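Local atomic coordinates of thermophilic dibenzothiophene desulfurization enzyme C (Paenibacillus sp. A11-2, PDB entry 5XDC), a protein that probably catalyses the FMNH2- and O2-dependent oxidation of dibenzothiophene to its 5-oxide and on to the 5,5-dioxide, as a tetrameric flavin monooxygenase. Residues P146-Y150 with Y223-L227; G265-A270 with F373-F378; V316-V320 with L337-V341. Residue numbers count along the deposited sequence, not the author numbering.

Contact 1: residues P146-Y150 with Y223-L227; sequences PDGSY and YPDEL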
# COMPACT_ATOMS: atom_id res chain seq x y z
N PRO B 146 -58.32 6.50 -5.86
CA PRO B 146 -59.16 6.35 -7.07
C PRO B 146 -58.84 7.29 -8.22
O PRO B 146 -59.12 6.95 -9.37
CB PRO B 146 -60.57 6.60 -6.53
CG PRO B 146 -60.53 6.21 -5.11
CD PRO B 146 -59.12 6.54 -4.62
N ASP B 147 -58.32 8.49 -7.95
CA ASP B 147 -58.04 9.49 -8.98
C ASP B 147 -56.69 9.29 -9.66
O ASP B 147 -56.36 10.06 -10.56
CB ASP B 147 -58.08 10.89 -8.39
CG ASP B 147 -56.89 11.16 -7.48
OD1 ASP B 147 -56.55 10.26 -6.69
OD2 ASP B 147 -56.30 12.25 -7.55
N GLY B 148 -55.89 8.32 -9.23
CA GLY B 148 -54.53 8.17 -9.73
C GLY B 148 -53.47 8.74 -8.82
O GLY B 148 -52.27 8.59 -9.12
N SER B 149 -53.85 9.42 -7.75
CA SER B 149 -52.90 9.82 -6.73
C SER B 149 -52.44 8.60 -5.94
O SER B 149 -53.00 7.51 -6.04
CB SER B 149 -53.51 10.85 -5.78
OG SER B 149 -53.83 12.07 -6.43
N TYR B 150 -51.39 8.80 -5.13
CA TYR B 150 -50.91 7.76 -4.23
C TYR B 150 -50.82 8.35 -2.83
O TYR B 150 -50.46 9.51 -2.65
CB TYR B 150 -49.54 7.21 -4.65
CG TYR B 150 -49.60 6.19 -5.75
CD1 TYR B 150 -49.84 4.86 -5.47
CD2 TYR B 150 -49.43 6.56 -7.09
CE1 TYR B 150 -49.90 3.91 -6.47
CE2 TYR B 150 -49.49 5.60 -8.10
CZ TYR B 150 -49.74 4.29 -7.78
OH TYR B 150 -49.81 3.34 -8.77
N TYR B 223 -49.97 13.77 -6.06
CA TYR B 223 -50.98 13.94 -7.09
C TYR B 223 -50.43 13.48 -8.43
O TYR B 223 -49.21 13.34 -8.61
CB TYR B 223 -51.41 15.40 -7.14
CG TYR B 223 -51.95 15.87 -5.80
CD1 TYR B 223 -53.11 15.31 -5.27
CD2 TYR B 223 -51.27 16.81 -5.05
CE1 TYR B 223 -53.59 15.72 -4.02
CE2 TYR B 223 -51.75 17.23 -3.81
CZ TYR B 223 -52.90 16.67 -3.31
OH TYR B 223 -53.37 17.08 -2.07
N PRO B 224 -51.31 13.19 -9.39
CA PRO B 224 -50.83 12.51 -10.60
C PRO B 224 -49.86 13.34 -11.40
O PRO B 224 -49.00 12.77 -12.09
CB PRO B 224 -52.12 12.22 -11.38
CG PRO B 224 -53.18 12.20 -10.31
CD PRO B 224 -52.78 13.28 -9.37
N ASP B 225 -49.95 14.67 -11.32
CA ASP B 225 -49.04 15.51 -12.09
C ASP B 225 -47.67 15.62 -11.43
O ASP B 225 -46.78 16.26 -12.00
CB ASP B 225 -49.64 16.91 -12.32
CG ASP B 225 -49.97 17.64 -11.03
OD1 ASP B 225 -50.38 16.99 -10.05
OD2 ASP B 225 -49.83 18.89 -11.00
N GLU B 226 -47.48 14.99 -10.26
CA GLU B 226 -46.20 14.99 -9.57
C GLU B 226 -45.44 13.68 -9.74
O GLU B 226 -44.26 13.62 -9.38
CB GLU B 226 -46.43 15.28 -8.07
CG GLU B 226 -47.07 16.64 -7.84
CD GLU B 226 -47.53 16.88 -6.40
OE1 GLU B 226 -47.93 15.90 -5.71
OE2 GLU B 226 -47.50 18.05 -5.97
N LEU B 227 -46.09 12.65 -10.24
CA LEU B 227 -45.46 11.36 -10.45
C LEU B 227 -44.47 11.40 -11.60
O LEU B 227 -44.69 12.05 -12.63
CB LEU B 227 -46.53 10.30 -10.72
CG LEU B 227 -47.51 10.15 -9.56
CD1 LEU B 227 -48.71 9.35 -10.01
CD2 LEU B 227 -46.84 9.47 -8.41
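Two loops lie side by side here and meet through van der Waals contact alone, while Asp147 and Glu226 each tie up a backbone amide of their own loop. In 146-150, Asp147 OD1 accepts from Ser149 N at 3.0 Å to form an Asx turn, and OD2 from Ser149 OG at 2.7 Å. Gly148 sits at the bend, where a side chain would be jammed against the preceding carbonyl. In 223-227, Glu226 OE1 takes the Tyr223 amide (3.0 Å from N), and Glu226 OE2 also reaches Arg193 in a salt bridge. Between the two turns Ser149 OG rests 3.3 Å from Pro224 CD, and Leu227 CD1 approaches Gly148 O at 3.7 Å and the edge of the Tyr150 ring, 4.1 Å from CD2. Tyr150 pairs through its backbone with Val222, so the loops meet just past the end of the antiparallel pair 150-153 and 220-222. This is the hairpin turn after strand 141-144 meeting the loop that follows strand 220-222, in the beta-sheet middle domain of the acyl-CoA dehydrogenase fold.

Contact 2: residues G265-A270 with F373-F378; sequences GALEEA and FGFDRF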
# COMPACT_ATOMS: atom_id res chain seq x y z
N GLY B 265 -8.90 19.98 -1.19
CA GLY B 265 -8.97 20.91 -0.07
C GLY B 265 -8.06 20.51 1.07
O GLY B 265 -7.39 21.35 1.68
N ALA B 266 -8.03 19.22 1.39
CA ALA B 266 -7.16 18.71 2.44
C ALA B 266 -5.69 18.96 2.10
O ALA B 266 -4.90 19.39 2.96
CB ALA B 266 -7.42 17.22 2.64
N LEU B 267 -5.29 18.66 0.88
CA LEU B 267 -3.89 18.81 0.51
C LEU B 267 -3.46 20.27 0.58
O LEU B 267 -2.38 20.58 1.08
CB LEU B 267 -3.66 18.23 -0.89
CG LEU B 267 -2.26 17.77 -1.30
CD1 LEU B 267 -1.65 16.81 -0.33
CD2 LEU B 267 -2.34 17.14 -2.70
N GLU B 268 -4.29 21.19 0.07
CA GLU B 268 -3.97 22.61 0.13
C GLU B 268 -3.93 23.11 1.56
O GLU B 268 -3.04 23.88 1.93
CB GLU B 268 -4.97 23.43 -0.69
CG GLU B 268 -4.89 23.23 -2.18
CD GLU B 268 -3.68 23.90 -2.81
OE1 GLU B 268 -2.79 24.39 -2.06
OE2 GLU B 268 -3.61 23.93 -4.05
N GLU B 269 -4.89 22.69 2.39
CA GLU B 269 -4.89 23.13 3.78
C GLU B 269 -3.66 22.62 4.52
O GLU B 269 -3.06 23.34 5.32
CB GLU B 269 -6.17 22.67 4.49
CG GLU B 269 -6.25 22.96 5.98
CD GLU B 269 -6.60 24.40 6.30
OE1 GLU B 269 -6.72 24.72 7.50
OE2 GLU B 269 -6.73 25.22 5.36
N ALA B 270 -3.29 21.37 4.27
CA ALA B 270 -2.07 20.83 4.87
C ALA B 270 -0.86 21.64 4.42
O ALA B 270 -0.03 22.04 5.24
CB ALA B 270 -1.92 19.36 4.50
N PHE B 373 -7.30 23.42 15.19
CA PHE B 373 -6.89 23.41 13.79
C PHE B 373 -7.98 22.79 12.92
O PHE B 373 -8.32 23.31 11.85
CB PHE B 373 -5.55 22.67 13.67
CG PHE B 373 -5.01 22.55 12.25
CD1 PHE B 373 -5.30 23.51 11.29
CD2 PHE B 373 -4.21 21.48 11.90
CE1 PHE B 373 -4.80 23.39 10.01
CE2 PHE B 373 -3.71 21.37 10.61
CZ PHE B 373 -4.00 22.32 9.67
N GLY B 374 -8.56 21.69 13.38
CA GLY B 374 -9.75 21.14 12.74
C GLY B 374 -9.50 20.40 11.45
O GLY B 374 -10.44 20.18 10.68
N PHE B 375 -8.27 19.98 11.20
CA PHE B 375 -7.94 19.34 9.93
C PHE B 375 -8.63 17.99 9.78
O PHE B 375 -8.88 17.55 8.65
CB PHE B 375 -6.42 19.18 9.81
CG PHE B 375 -5.97 18.60 8.50
CD1 PHE B 375 -5.81 19.41 7.40
CD2 PHE B 375 -5.72 17.25 8.38
CE1 PHE B 375 -5.42 18.89 6.20
CE2 PHE B 375 -5.31 16.73 7.17
CZ PHE B 375 -5.16 17.55 6.09
N ASP B 376 -8.97 17.35 10.89
CA ASP B 376 -9.64 16.06 10.86
C ASP B 376 -11.00 16.12 10.18
O ASP B 376 -11.54 15.07 9.87
CB ASP B 376 -9.79 15.53 12.27
CG ASP B 376 -10.64 16.41 13.13
OD1 ASP B 376 -10.24 17.57 13.37
OD2 ASP B 376 -11.70 15.95 13.59
N ARG B 377 -11.55 17.32 9.98
CA ARG B 377 -12.81 17.45 9.24
C ARG B 377 -12.74 16.78 7.88
O ARG B 377 -13.71 16.16 7.43
CB ARG B 377 -13.16 18.93 9.09
CG ARG B 377 -14.40 19.20 8.30
CD ARG B 377 -14.73 20.70 8.32
NE ARG B 377 -13.60 21.51 7.86
CZ ARG B 377 -13.36 21.82 6.60
NH1 ARG B 377 -14.18 21.41 5.63
NH2 ARG B 377 -12.29 22.55 6.29
N PHE B 378 -11.61 16.90 7.18
CA PHE B 378 -11.50 16.31 5.85
C PHE B 378 -11.62 14.79 5.91
O PHE B 378 -12.41 14.19 5.16
CB PHE B 378 -10.18 16.73 5.20
CG PHE B 378 -10.07 18.21 4.95
CD1 PHE B 378 -10.69 18.79 3.84
CD2 PHE B 378 -9.31 19.02 5.78
CE1 PHE B 378 -10.58 20.15 3.60
CE2 PHE B 378 -9.19 20.38 5.55
CZ PHE B 378 -9.84 20.95 4.46
O HOH W 1 -8.10 22.78 8.96
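In the helical C-terminal domain of the acyl-CoA dehydrogenase fold, Phe373 and Phe375, from the turn leading into helix 376-385, and Phe378, within that helix, close on one side of helix 247-276. The apolar part centres on Ala266, whose CB lies 3.7 Å from Phe378 CG and 4.1 Å from Phe375 CZ; one turn on, Ala270 CB meets Phe375 CE1 at 3.9 Å. Gly265 helps the close fit, because a CB there would come tight against the Phe378 ring. The side chain of Glu269 runs along the aromatic cluster, with CG 3.8 Å from Phe375 CD1 and 3.9 Å from Phe378 CE2. The polar link is indirect: one water donates to both Glu269 OE1 (2.8 Å) and Phe373 O (2.9 Å). Beyond the pair, Phe373 stacks on Tyr273 and Phe375 meets Tyr360 of helix 331-363 edge-to-face. Phe378 lays its face on the helix in a CH-pi interaction: Ala266 CA stands 3.7 Å from the centroid of its ring, 6° off the normal.

Contact 3: residues V316-V320 with L337-V341; sequences VALRV and LMVQV. With SO4 (sulfate ion), chain K.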
# COMPACT_ATOMS: atom_id res chain seq x y z
N VAL B 316 -14.29 11.38 -17.99
CA VAL B 316 -15.56 10.68 -17.78
C VAL B 316 -16.71 11.67 -17.79
O VAL B 316 -17.80 11.37 -18.29
CB VAL B 316 -15.51 9.86 -16.48
CG1 VAL B 316 -16.75 9.03 -16.32
CG2 VAL B 316 -14.30 8.93 -16.47
N ALA B 317 -16.47 12.88 -17.28
CA ALA B 317 -17.51 13.90 -17.24
C ALA B 317 -17.93 14.31 -18.66
O ALA B 317 -19.12 14.52 -18.93
CB ALA B 317 -17.02 15.11 -16.44
N LEU B 318 -16.97 14.42 -19.58
CA LEU B 318 -17.31 14.71 -20.97
C LEU B 318 -18.19 13.62 -21.57
O LEU B 318 -19.11 13.90 -22.35
CB LEU B 318 -16.03 14.88 -21.78
CG LEU B 318 -15.25 16.16 -21.51
CD1 LEU B 318 -13.86 16.07 -22.15
CD2 LEU B 318 -16.01 17.36 -22.04
N ARG B 319 -17.95 12.37 -21.19
CA ARG B 319 -18.76 11.27 -21.70
C ARG B 319 -20.17 11.31 -21.11
O ARG B 319 -21.15 11.01 -21.80
CB ARG B 319 -18.08 9.94 -21.40
CG ARG B 319 -18.80 8.74 -21.94
CD ARG B 319 -19.05 8.84 -23.45
NE ARG B 319 -19.57 7.58 -23.96
CZ ARG B 319 -19.92 7.37 -25.23
NH1 ARG B 319 -19.79 8.33 -26.12
NH2 ARG B 319 -20.38 6.18 -25.59
N VAL B 320 -20.30 11.66 -19.83
CA VAL B 320 -21.63 11.87 -19.26
C VAL B 320 -22.42 12.86 -20.12
O VAL B 320 -23.59 12.63 -20.45
CB VAL B 320 -21.53 12.37 -17.81
CG1 VAL B 320 -22.89 12.87 -17.32
CG2 VAL B 320 -20.99 11.26 -16.90
N LEU B 337 -19.96 3.45 -19.56
CA LEU B 337 -19.88 4.65 -18.75
C LEU B 337 -19.83 4.30 -17.27
O LEU B 337 -19.02 4.86 -16.52
CB LEU B 337 -21.05 5.57 -19.04
CG LEU B 337 -21.07 6.81 -18.15
CD1 LEU B 337 -19.87 7.72 -18.31
CD2 LEU B 337 -22.37 7.60 -18.35
N MET B 338 -20.68 3.37 -16.83
CA MET B 338 -20.70 3.00 -15.42
C MET B 338 -19.36 2.41 -14.99
O MET B 338 -18.89 2.67 -13.88
CB MET B 338 -21.84 2.02 -15.15
CG MET B 338 -22.01 1.69 -13.66
SD MET B 338 -22.57 3.08 -12.66
CE MET B 338 -21.18 3.27 -11.53
N VAL B 339 -18.74 1.61 -15.85
CA VAL B 339 -17.42 1.07 -15.52
C VAL B 339 -16.41 2.21 -15.38
O VAL B 339 -15.59 2.21 -14.45
CB VAL B 339 -16.98 0.04 -16.58
CG1 VAL B 339 -15.52 -0.36 -16.40
CG2 VAL B 339 -17.86 -1.18 -16.50
N GLN B 340 -16.43 3.18 -16.29
CA GLN B 340 -15.50 4.30 -16.20
C GLN B 340 -15.73 5.12 -14.94
O GLN B 340 -14.78 5.59 -14.31
CB GLN B 340 -15.60 5.19 -17.44
CG GLN B 340 -15.03 4.59 -18.74
CD GLN B 340 -13.51 4.37 -18.71
OE1 GLN B 340 -12.72 5.27 -18.38
NE2 GLN B 340 -13.09 3.16 -19.09
N VAL B 341 -17.00 5.34 -14.57
CA VAL B 341 -17.33 6.07 -13.36
C VAL B 341 -16.88 5.29 -12.13
O VAL B 341 -16.28 5.85 -11.20
CB VAL B 341 -18.84 6.37 -13.30
CG1 VAL B 341 -19.26 6.87 -11.91
CG2 VAL B 341 -19.22 7.40 -14.37
S SO4 K . -20.89 6.34 -29.41
O1 SO4 K . -19.85 5.99 -30.38
O2 SO4 K . -20.57 7.64 -28.82
O3 SO4 K . -22.19 6.43 -30.09
O4 SO4 K . -20.95 5.27 -28.42
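Leu337 pushes its CD1 methyl in among three side chains of the facing helix, touching Val316 CG1 at 3.9 Å, Arg319 CG at 3.9 Å and Val320 CG2 at 4.0 Å. One turn further along 337-341, Val341 CG2 packs against Val316 CG1 at 3.5 Å, while Val316 CG2 lies 4.0 Å from Gln340 O and 4.1 Å from Gln340 CB. The segment axes come within 10.3 Å at closest, at 150° between their N-to-C directions, so the helices are roughly antiparallel and meet mainly through aliphatic side chains. Gln340 NE2 hydrogen-bonds to OE1 of Gln307 of a second subunit, bringing the tetramer to the edge of the contact. Arg319 lays its aliphatic part on Leu337 and grips a sulfate, probably from the crystallisation liquor, with NH1 2.9 Å from O2 and NH2 3.0 Å from O4; Arg326 and Gln333 also bind that ion. Ile250 and Leu253 of helix 247-276 close over Val320. Antiparallel helices 293-324 and 331-363, packed with 247-276, belong to the C-terminal helical bundle of the acyl-CoA dehydrogenase fold.

In the fold
From the N terminus the chain first passes through helices, then enters the sheet region, where contact 1 closes a loop of 72 residues, 29 of them in strands and none in helix. That loop is complete before helix 247-276 opens contact 2, which returns only at 373-378, after helices 293-324 and 331-363. Contact 3 falls within this span and ties those two intervening helices together across a short connection, so it is nested in contact 2, while contact 1 precedes both. Contacts 2 and 3 share the C-terminal helical domain, with centres about 29 Å apart; contacts 1 and 2, about 48 Å between centres, lie on opposite sides of the chain's centre.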